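Local coordinates for nucleoprotein (Human coronavirus NL63, PDB 5EPW) that probably packages the viral RNA genome into a helical ribonucleocapsid, this piece being its C-terminal domain, seen here as a dimer, at residues Gln66-Glu69 / Leu70-Asn73. Numbering follows the deposited sequence.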
loop_
_atom_site.group_PDB
_atom_site.type_symbol
_atom_site.label_atom_id
_atom_site.label_comp_id
_atom_site.label_asym_id
_atom_site.label_seq_id
_atom_site.Cartn_x
_atom_site.Cartn_y
_atom_site.Cartn_z
ATOM N N GLN B 66 -12.553 2.970 -9.359
ATOM C CA GLN B 66 -11.651 3.752 -10.248
ATOM C C GLN B 66 -10.353 4.070 -9.450
ATOM O O GLN B 66 -9.268 3.975 -10.024
ATOM C CB GLN B 66 -12.265 5.040 -10.791
ATOM C CG GLN B 66 -11.384 5.799 -11.736
ATOM C CD GLN B 66 -12.160 6.714 -12.601
ATOM O OE1 GLN B 66 -13.025 7.436 -12.087
ATOM N NE2 GLN B 66 -11.721 6.853 -13.810
ATOM N N LEU B 67 -10.503 4.367 -8.180
ATOM C CA LEU B 67 -9.320 4.702 -7.322
ATOM C C LEU B 67 -8.469 3.487 -7.205
ATOM O O LEU B 67 -7.187 3.563 -7.199
ATOM C CB LEU B 67 -9.800 5.242 -5.992
ATOM C CG LEU B 67 -10.489 6.574 -6.114
ATOM C CD1 LEU B 67 -11.293 6.845 -4.919
ATOM C CD2 LEU B 67 -9.503 7.682 -6.342
ATOM N N ALA B 68 -9.069 2.308 -7.019
ATOM C CA ALA B 68 -8.328 1.077 -6.880
ATOM C C ALA B 68 -7.411 0.735 -8.041
ATOM O O ALA B 68 -6.451 -0.071 -7.928
ATOM C CB ALA B 68 -9.248 -0.087 -6.523
ATOM N N GLU B 69 -7.751 1.274 -9.217
ATOM C CA GLU B 69 -6.860 1.030 -10.356
ATOM C C GLU B 69 -5.422 1.562 -10.133
ATOM O O GLU B 69 -4.469 1.083 -10.844
ATOM C CB GLU B 69 -7.410 1.729 -11.617
ATOM C CG GLU B 69 -8.733 1.083 -12.079
ATOM C CD GLU B 69 -8.613 -0.246 -12.602
ATOM O OE1 GLU B 69 -7.988 -0.391 -13.652
ATOM O OE2 GLU B 69 -8.893 -1.234 -11.917
ATOM N N LEU B 70 -5.269 2.503 -9.205
ATOM C CA LEU B 70 -4.006 3.216 -8.914
ATOM C C LEU B 70 -3.461 2.901 -7.485
ATOM O O LEU B 70 -2.630 3.617 -6.973
ATOM C CB LEU B 70 -4.072 4.685 -9.130
ATOM C CG LEU B 70 -4.299 5.105 -10.586
ATOM C CD1 LEU B 70 -4.308 6.565 -10.690
ATOM C CD2 LEU B 70 -3.347 4.426 -11.601
ATOM N N ILE B 71 -3.869 1.734 -6.929
ATOM C CA ILE B 71 -3.367 1.296 -5.586
ATOM C C ILE B 71 -2.593 0.028 -5.859
ATOM O O ILE B 71 -3.124 -0.955 -6.435
ATOM C CB ILE B 71 -4.541 1.009 -4.572
ATOM C CG1 ILE B 71 -5.506 2.173 -4.436
ATOM C CG2 ILE B 71 -3.847 0.591 -3.241
ATOM C CD1 ILE B 71 -6.721 1.849 -3.632
ATOM N N PRO B 72 -1.258 -0.077 -5.450
ATOM C CA PRO B 72 -0.611 -1.381 -5.637
ATOM C C PRO B 72 -1.174 -2.541 -4.898
ATOM O O PRO B 72 -1.731 -2.334 -3.748
ATOM C CB PRO B 72 0.809 -1.162 -5.093
ATOM C CG PRO B 72 0.597 -0.052 -4.199
ATOM C CD PRO B 72 -0.463 0.894 -4.734
ATOM N N ASN B 73 -0.951 -3.718 -5.454
ATOM C CA ASN B 73 -1.287 -4.914 -4.761
ATOM C C ASN B 73 -0.303 -5.309 -3.699
ATOM O O ASN B 73 0.747 -4.646 -3.539
ATOM C CB ASN B 73 -1.613 -6.063 -5.780
ATOM C CG ASN B 73 -0.371 -6.633 -6.401
ATOM O OD1 ASN B 73 0.563 -7.164 -5.636
ATOM N ND2 ASN B 73 -0.273 -6.510 -7.722
#
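The flat groups that meet between L67, L70 and I71 are peptide units. Above the carbonyl plane of L67 stands the amide nitrogen of L70: L70 N to L67 O measures 3.0 Å, the N-H points almost straight at the oxygen (160°), yet the donor sits 45° out of that plane. The opposite face of the same carbonyl is met by carbon, since I71 CG1, 3.5 Å from L67 O, lies on the other side of the plane from L70 N. The next bond is slacker; I71 N reaches A68 O at 3.3 Å, a weak hydrogen bond that closes a type I beta turn from A68 to I71. Together with E69 N to Q66 O in the preceding turn, each of the three bonds runs from a nitrogen to the oxygen three residues earlier.

The I71 side chain folds back along the turn. With CG1 set beside its own backbone N (chi1 -54°) and the chain extended beyond, I71 CD1 arrives 3.7 Å from A68 CA and 4.3 Å from A68 CB, a loose apolar touch. In L70, CD2 lies 3.6 Å from E69 O, while the side chain packs on M100 and F112 and on W26 of the second subunit. Carbonyl oxygens of the turn serve the dimer too, for E69 O accepts from W26 NE1 and L70 O from Y96 OH, both of that subunit.

Past P72, N73 holds the N-cap of helix 74-79: its OD1 accepts from A76 N, and its ND2 donates to R28 O of the second subunit. The arrangement is a type I beta turn leading out of helix 64-68 toward helix 74-79, the latter begun by an asparagine N-cap, set against the partner subunit in the dimeric coronavirus nucleocapsid C-terminal domain.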